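Local atomic coordinates of Ufm1-specific protease (Caenorhabditis elegans, PDB entry 5EJJ), a protein that cleaves the ubiquitin-like modifier UFM1 at its C-terminal glycine as a thiol protease, and is required to localise certain odorant receptors to olfactory cilia. Residues T403-W407 / K416-S420; P333-Q339 / I409-T414; W394-Y398 / R442-G446. One frame throughout, in Å; residues are numbered along the deposited sequence.

All three contacts draw on helix 396-409 of the C78 peptidase domain or the turn that ends it. Contact 3 sits at its N-terminal end and includes Cys396, the inferred catalytic cysteine, its centre about 32 Å from the centre of the chain; contact 1 lies further along; contact 2 takes the C-terminal turn, about 10 Å from centre to centre. None is wholly buried. A tryptophan, buried in contact 1 and partly exposed in contact 3, takes CH-pi contacts from a loop, and each contact has one hydrogen bond to a backbone carbonyl. Contact 2, without a direct hydrogen bond, relies on backbone packing, a proline-tyrosine contact and a water. Contacts 1 and 2 touch; contact 3 touches neither.

Contact 1: T403-W407 / K416-S420; sequences TIWSW and KPVPS
Residues 403-407 are a piece of alpha-helix in the middle of helix 396-409. The extended loop 416-420 returns along it before helix 421-425. The loop keeps phi between about -60° and -85° and psi between 128° and 163°, a polyproline-like course that suits its two prolines. Trp405 and Val418 mark the register, with CA atoms 5.9 Å apart. The Trp405 side chain, chi1 t and chi2 -74°, reaches across and makes nearly all of the contact.

At Lys416, the carbonyl O lies near the plane of the indole and accepts a hydrogen bond from Trp405 NE1, 3.1 Å and almost straight at 173°; the lysine's amine leads away. At Pro417 the CA-to-CB bond points away from the helix. Val418 lays its CA over the five-membered ring of Trp405, 3.7 Å from the centroid, a CH-pi contact, while Val418 CG1 comes to 3.4 Å from Trp405 CD1 and 4.2 Å from Ser406 CB. Pro419 continues over the same ring system: its CD stands 3.5 Å from the centroid of the six-membered ring, 17° off the normal. Ser420 is the N-cap of helix 421-425.

Ser406, chi1 p, turns its OG back to Thr403 O at 2.9 Å and also bonds Asn380 N. Leu457 of helix 447-457 also touches Trp405 and Pro419; the contact joins helix 396-409 to the loop before helix 421-425, away from the catalytic residues. The buried indole has its N-H satisfied by a carbonyl near the ring plane, while one face is packed by C-H groups of Val418 and Pro419.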
# COMPACT_ATOMS: atom_id res chain seq x y z
N THR A 403 -12.11 -9.32 11.70
CA THR A 403 -11.99 -8.20 10.79
C THR A 403 -11.26 -7.04 11.47
O THR A 403 -10.23 -6.60 11.00
CB THR A 403 -13.34 -7.74 10.26
OG1 THR A 403 -13.91 -8.76 9.44
CG2 THR A 403 -13.17 -6.46 9.45
N ILE A 404 -11.75 -6.57 12.60
CA ILE A 404 -11.06 -5.49 13.31
C ILE A 404 -9.60 -5.84 13.55
O ILE A 404 -8.73 -4.98 13.53
CB ILE A 404 -11.75 -5.14 14.65
CG1 ILE A 404 -13.17 -4.64 14.39
CG2 ILE A 404 -10.99 -4.08 15.43
CD1 ILE A 404 -13.94 -4.41 15.63
N TRP A 405 -9.32 -7.12 13.74
CA TRP A 405 -7.94 -7.52 14.03
C TRP A 405 -7.12 -7.37 12.78
O TRP A 405 -6.06 -6.74 12.80
CB TRP A 405 -7.86 -8.96 14.55
CG TRP A 405 -6.49 -9.32 15.07
CD1 TRP A 405 -5.37 -9.57 14.33
CD2 TRP A 405 -6.09 -9.46 16.44
NE1 TRP A 405 -4.31 -9.86 15.15
CE2 TRP A 405 -4.72 -9.80 16.45
CE3 TRP A 405 -6.76 -9.35 17.66
CZ2 TRP A 405 -4.01 -10.01 17.63
CZ3 TRP A 405 -6.05 -9.57 18.83
CH2 TRP A 405 -4.69 -9.90 18.80
N SER A 406 -7.62 -7.95 11.69
CA SER A 406 -6.90 -7.92 10.43
C SER A 406 -6.54 -6.49 10.04
O SER A 406 -5.47 -6.24 9.48
CB SER A 406 -7.72 -8.59 9.33
OG SER A 406 -8.69 -7.71 8.81
N TRP A 407 -7.41 -5.54 10.36
CA TRP A 407 -7.10 -4.14 10.06
C TRP A 407 -5.85 -3.72 10.80
O TRP A 407 -5.05 -2.96 10.27
CB TRP A 407 -8.26 -3.22 10.41
CG TRP A 407 -8.04 -1.77 10.10
CD1 TRP A 407 -8.58 -1.08 9.07
CD2 TRP A 407 -7.25 -0.83 10.85
NE1 TRP A 407 -8.17 0.24 9.12
CE2 TRP A 407 -7.35 0.41 10.20
CE3 TRP A 407 -6.47 -0.92 12.00
CZ2 TRP A 407 -6.70 1.55 10.66
CZ3 TRP A 407 -5.81 0.23 12.45
CH2 TRP A 407 -5.94 1.44 11.79
N LYS A 416 1.24 -9.96 15.14
CA LYS A 416 0.53 -11.12 15.70
C LYS A 416 -0.67 -11.45 14.83
O LYS A 416 -1.42 -10.55 14.44
CB LYS A 416 0.05 -10.84 17.13
CG LYS A 416 0.95 -9.95 17.99
CD LYS A 416 0.43 -9.92 19.44
CE LYS A 416 1.18 -8.93 20.33
NZ LYS A 416 2.30 -9.56 21.10
N PRO A 417 -0.87 -12.74 14.54
CA PRO A 417 -1.92 -13.18 13.60
C PRO A 417 -3.33 -13.11 14.21
O PRO A 417 -3.48 -13.19 15.43
CB PRO A 417 -1.54 -14.63 13.32
CG PRO A 417 -0.88 -15.09 14.60
CD PRO A 417 -0.19 -13.87 15.19
N VAL A 418 -4.35 -12.97 13.37
CA VAL A 418 -5.73 -12.94 13.87
C VAL A 418 -6.10 -14.23 14.62
O VAL A 418 -5.87 -15.34 14.12
CB VAL A 418 -6.78 -12.58 12.77
CG1 VAL A 418 -6.17 -11.63 11.77
CG2 VAL A 418 -7.33 -13.83 12.06
N PRO A 419 -6.62 -14.07 15.85
CA PRO A 419 -6.94 -15.22 16.71
C PRO A 419 -8.14 -16.06 16.25
O PRO A 419 -9.02 -15.60 15.52
CB PRO A 419 -7.22 -14.56 18.07
CG PRO A 419 -6.50 -13.22 18.01
CD PRO A 419 -6.67 -12.79 16.59
N SER A 420 -8.12 -17.32 16.68
CA SER A 420 -9.21 -18.27 16.44
C SER A 420 -10.23 -18.08 17.55
O SER A 420 -9.92 -17.48 18.59
CB SER A 420 -8.67 -19.70 16.52
OG SER A 420 -7.97 -19.89 17.74

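Contact 2: P333-Q339 / I409-T414; sequences PVLRLSQ and ILNGYT
A glycine with no room for a side chain stands at the middle of this contact. Gly412 is the C-prime residue of a Schellman motif that ends helix 396-409, at phi 87° and psi 29°, with Gly412 N bonded to Ile409 O and Tyr413 N to Phe408 O. A beta carbon on it would lie 2.5 Å from Gln339 OE1 and 3.1 Å from both Pro333 CB and Arg336 CG. The same Gly412 N to Ile409 O bond closes a type I turn from Ile409 to Gly412.

Facing it, residues 333-339 make a compact loop: extended at Pro333, turned at Val334 and Leu335, extended again at Arg336, then helical in phi and psi from Leu337 to Gln339. The register pairs CA atoms of Arg336 and Gly412 at 5.4 Å and of Gln339 and Leu410 at 5.2 Å. Gln339, chi1 m and chi2 t, braces its own loop: its OE1 accepts from Arg336 N at 3.2 Å and its NE2 donates to Pro333 O at 3.3 Å. Its CG lies 3.6 Å from Gly412 CA.

Pro333 supplies the apolar end, with CG over the face of Tyr413, 4.2 Å from the ring centroid, as a CH-pi contact, and with CD 3.6 Å from Tyr413 CZ. Ser338 points its CB toward the turn.

Leu335 packs on helix 312-325. With 333-339 in the UfSP2-type N-terminal region and 409-414 in the C78 peptidase region, the contact joins the two without a direct hydrogen bond. A water bridges them, accepting from Gln339 NE2 at 2.9 Å and donating weakly to Leu410 O at 3.4 Å.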
# COMPACT_ATOMS: atom_id res chain seq x y z
N PRO A 333 2.16 4.23 10.74
CA PRO A 333 3.09 3.39 9.98
C PRO A 333 2.70 3.22 8.51
O PRO A 333 1.53 3.18 8.14
CB PRO A 333 3.01 2.04 10.71
CG PRO A 333 1.69 2.00 11.32
CD PRO A 333 1.37 3.44 11.70
N VAL A 334 3.73 3.11 7.67
CA VAL A 334 3.56 2.88 6.25
C VAL A 334 4.41 1.70 5.76
O VAL A 334 3.98 0.96 4.89
CB VAL A 334 3.89 4.14 5.42
CG1 VAL A 334 3.64 3.91 3.96
CG2 VAL A 334 3.06 5.31 5.90
N LEU A 335 5.59 1.49 6.36
CA LEU A 335 6.58 0.56 5.79
C LEU A 335 6.90 -0.62 6.69
O LEU A 335 8.03 -1.13 6.67
CB LEU A 335 7.88 1.29 5.49
CG LEU A 335 7.77 2.49 4.54
CD1 LEU A 335 9.09 3.20 4.48
CD2 LEU A 335 7.35 2.02 3.16
N ARG A 336 5.95 -1.06 7.50
CA ARG A 336 6.20 -2.23 8.33
C ARG A 336 6.07 -3.47 7.48
O ARG A 336 5.24 -3.53 6.58
CB ARG A 336 5.22 -2.30 9.48
CG ARG A 336 5.16 -1.03 10.28
CD ARG A 336 6.45 -0.81 11.02
NE ARG A 336 6.71 -1.92 11.93
CZ ARG A 336 6.25 -1.98 13.18
NH1 ARG A 336 5.51 -0.97 13.67
NH2 ARG A 336 6.54 -3.04 13.94
N LEU A 337 6.90 -4.46 7.77
CA LEU A 337 6.89 -5.74 7.08
C LEU A 337 5.47 -6.27 6.91
O LEU A 337 5.11 -6.86 5.90
CB LEU A 337 7.73 -6.73 7.88
CG LEU A 337 8.62 -7.71 7.12
CD1 LEU A 337 8.85 -7.27 5.68
CD2 LEU A 337 9.94 -7.83 7.86
N SER A 338 4.67 -6.02 7.94
CA SER A 338 3.28 -6.43 8.02
C SER A 338 2.39 -5.75 6.96
O SER A 338 1.31 -6.25 6.62
CB SER A 338 2.77 -6.09 9.42
OG SER A 338 1.45 -5.59 9.39
N GLN A 339 2.87 -4.62 6.44
CA GLN A 339 2.11 -3.80 5.51
C GLN A 339 2.45 -4.07 4.03
O GLN A 339 1.74 -3.58 3.13
CB GLN A 339 2.36 -2.34 5.80
CG GLN A 339 2.04 -1.95 7.18
CD GLN A 339 2.04 -0.45 7.36
OE1 GLN A 339 2.98 0.12 7.92
NE2 GLN A 339 0.98 0.21 6.88
N ILE A 409 -3.17 -5.56 11.62
CA ILE A 409 -1.93 -6.02 11.01
C ILE A 409 -1.71 -5.33 9.67
O ILE A 409 -0.67 -4.70 9.44
CB ILE A 409 -1.78 -7.55 10.95
CG1 ILE A 409 -3.01 -8.22 10.36
CG2 ILE A 409 -1.58 -8.12 12.36
CD1 ILE A 409 -3.22 -9.64 10.94
N LEU A 410 -2.73 -5.36 8.81
CA LEU A 410 -2.63 -4.73 7.49
C LEU A 410 -2.32 -3.23 7.54
O LEU A 410 -2.15 -2.60 6.50
CB LEU A 410 -3.90 -4.97 6.68
CG LEU A 410 -3.82 -6.23 5.81
CD1 LEU A 410 -3.23 -7.37 6.60
CD2 LEU A 410 -5.16 -6.64 5.25
N ASN A 411 -2.23 -2.67 8.75
CA ASN A 411 -1.98 -1.24 8.91
C ASN A 411 -0.73 -0.95 9.73
O ASN A 411 -0.41 0.22 9.98
CB ASN A 411 -3.20 -0.53 9.46
CG ASN A 411 -4.25 -0.29 8.38
OD1 ASN A 411 -4.37 0.82 7.85
ND2 ASN A 411 -5.00 -1.33 8.03
N GLY A 412 -0.03 -2.02 10.10
CA GLY A 412 1.30 -1.95 10.67
C GLY A 412 1.35 -1.75 12.17
O GLY A 412 2.30 -1.17 12.72
N TYR A 413 0.32 -2.25 12.86
CA TYR A 413 0.16 -1.98 14.28
C TYR A 413 0.53 -3.20 15.12
O TYR A 413 0.99 -3.05 16.26
CB TYR A 413 -1.23 -1.44 14.58
CG TYR A 413 -1.40 0.02 14.19
CD1 TYR A 413 -2.30 0.40 13.19
CD2 TYR A 413 -0.66 1.02 14.82
CE1 TYR A 413 -2.47 1.74 12.85
CE2 TYR A 413 -0.82 2.35 14.48
CZ TYR A 413 -1.72 2.71 13.49
OH TYR A 413 -1.89 4.04 13.13
N THR A 414 0.36 -4.39 14.55
CA THR A 414 0.92 -5.61 15.11
C THR A 414 1.28 -6.59 14.01
O THR A 414 0.84 -6.45 12.89
CB THR A 414 -0.06 -6.36 16.02
OG1 THR A 414 -1.32 -6.47 15.35
CG2 THR A 414 -0.20 -5.65 17.36
O HOH W 1 -1.36 0.40 5.17

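Contact 3: W394-Y398 / R442-G446; sequences WGCAY and RQWIG
The face of Trp394 takes the first contact. Trp394 (chi1 p, chi2 -69°) holds its six-membered ring against Arg442, whose CA stands 3.7 Å from the centroid and 13° off the normal, a CH-pi contact; Arg442 CG lies over the same ring system, 3.6 Å from Trp394 CE2. Arg442 itself has positive phi, 78°, after which the loop runs extended through Gln443, Trp444 and Ile445 to Gly446.

Polar contacts are few. Tyr398, chi1 m, donates from OH to Gln443 O at 3.0 Å, and the carbonyl lies near the plane of the phenol ring. Trp444 CA makes a C-H...O contact of 3.3 Å to Trp394 O, where the backbones come closest, their CA atoms 4.0 Å apart.

In the apolar packing, Trp394 CB meets Trp444 CB at 3.6 Å, and Ile445 CD1 sits over the Tyr398 ring, 4.0 Å from CE2. Separately, the methyl of Ala397 makes a close van der Waals approach to a backbone carbonyl, CB to Ile445 O at 3.3 Å. The second register pair is Ala397 and Gly446, 6.0 Å between CA atoms.

Between Trp394 and Ala397 lies Cys396, inferred to be the catalytic nucleophile of this papain-like (clan CA) protease; its side chain touches His522, the inferred catalytic histidine. The loop thus packs beside the start of the catalytic helix 396-409, with Gly446 as N-cap of helix 447-457, helix 421-425 against Trp394 and Tyr398, and strand 499-507 meeting Cys396 and Ala397 through Ala499.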
# COMPACT_ATOMS: atom_id res chain seq x y z
N TRP A 394 -23.44 -18.65 16.52
CA TRP A 394 -22.77 -17.98 17.62
C TRP A 394 -21.60 -17.04 17.26
O TRP A 394 -21.38 -16.02 17.93
CB TRP A 394 -22.29 -19.04 18.61
CG TRP A 394 -21.39 -20.05 17.98
CD1 TRP A 394 -21.73 -21.00 17.05
CD2 TRP A 394 -19.99 -20.21 18.22
NE1 TRP A 394 -20.63 -21.75 16.71
CE2 TRP A 394 -19.55 -21.28 17.41
CE3 TRP A 394 -19.07 -19.56 19.05
CZ2 TRP A 394 -18.23 -21.72 17.41
CZ3 TRP A 394 -17.75 -20.00 19.05
CH2 TRP A 394 -17.35 -21.06 18.23
N GLY A 395 -20.85 -17.39 16.22
CA GLY A 395 -19.62 -16.69 15.88
C GLY A 395 -19.69 -15.28 15.30
O GLY A 395 -18.65 -14.61 15.25
N CYS A 396 -20.88 -14.82 14.90
CA CYS A 396 -21.04 -13.52 14.22
C CYS A 396 -20.13 -12.38 14.73
O CYS A 396 -19.52 -11.65 13.95
CB CYS A 396 -22.52 -13.07 14.15
SG CYS A 396 -23.47 -12.87 15.72
N ALA A 397 -20.01 -12.27 16.05
CA ALA A 397 -19.21 -11.20 16.62
C ALA A 397 -17.73 -11.55 16.63
O ALA A 397 -16.89 -10.66 16.62
CB ALA A 397 -19.68 -10.88 18.02
N TYR A 398 -17.42 -12.84 16.65
CA TYR A 398 -16.03 -13.28 16.58
C TYR A 398 -15.42 -12.81 15.26
O TYR A 398 -14.31 -12.29 15.21
CB TYR A 398 -15.94 -14.80 16.62
CG TYR A 398 -16.11 -15.42 17.98
CD1 TYR A 398 -17.29 -16.07 18.31
CD2 TYR A 398 -15.09 -15.37 18.92
CE1 TYR A 398 -17.45 -16.65 19.54
CE2 TYR A 398 -15.24 -15.95 20.16
CZ TYR A 398 -16.42 -16.59 20.46
OH TYR A 398 -16.59 -17.17 21.69
N ARG A 442 -17.94 -22.54 22.29
CA ARG A 442 -19.16 -22.39 21.45
C ARG A 442 -20.23 -21.34 21.91
O ARG A 442 -21.39 -21.41 21.50
CB ARG A 442 -19.79 -23.74 21.09
CG ARG A 442 -20.58 -23.76 19.78
CD ARG A 442 -21.33 -25.08 19.57
NE ARG A 442 -20.44 -26.24 19.55
CZ ARG A 442 -20.84 -27.51 19.49
NH1 ARG A 442 -22.14 -27.79 19.42
NH2 ARG A 442 -19.95 -28.49 19.48
N GLN A 443 -19.82 -20.36 22.73
CA GLN A 443 -20.70 -19.27 23.17
C GLN A 443 -20.67 -18.09 22.22
O GLN A 443 -19.60 -17.56 21.93
CB GLN A 443 -20.25 -18.69 24.52
CG GLN A 443 -20.16 -19.65 25.67
CD GLN A 443 -19.00 -20.61 25.51
OE1 GLN A 443 -19.08 -21.79 25.89
NE2 GLN A 443 -17.92 -20.12 24.90
N TRP A 444 -21.84 -17.62 21.80
CA TRP A 444 -21.93 -16.33 21.13
C TRP A 444 -21.59 -15.22 22.13
O TRP A 444 -21.85 -15.36 23.33
CB TRP A 444 -23.32 -16.13 20.53
CG TRP A 444 -24.40 -16.68 21.38
CD1 TRP A 444 -24.96 -17.92 21.32
CD2 TRP A 444 -25.05 -15.99 22.44
NE1 TRP A 444 -25.93 -18.05 22.29
CE2 TRP A 444 -26.01 -16.88 22.99
CE3 TRP A 444 -24.93 -14.71 22.99
CZ2 TRP A 444 -26.83 -16.52 24.05
CZ3 TRP A 444 -25.74 -14.35 24.04
CH2 TRP A 444 -26.68 -15.26 24.56
N ILE A 445 -20.97 -14.15 21.65
CA ILE A 445 -20.63 -13.04 22.53
C ILE A 445 -20.94 -11.72 21.84
O ILE A 445 -21.43 -11.71 20.72
CB ILE A 445 -19.15 -13.05 22.94
CG1 ILE A 445 -18.25 -13.08 21.71
CG2 ILE A 445 -18.86 -14.23 23.83
CD1 ILE A 445 -16.82 -12.73 22.01
N GLY A 446 -20.65 -10.62 22.52
CA GLY A 446 -21.01 -9.32 21.99
C GLY A 446 -20.00 -8.22 22.23
O GLY A 446 -18.84 -8.47 22.53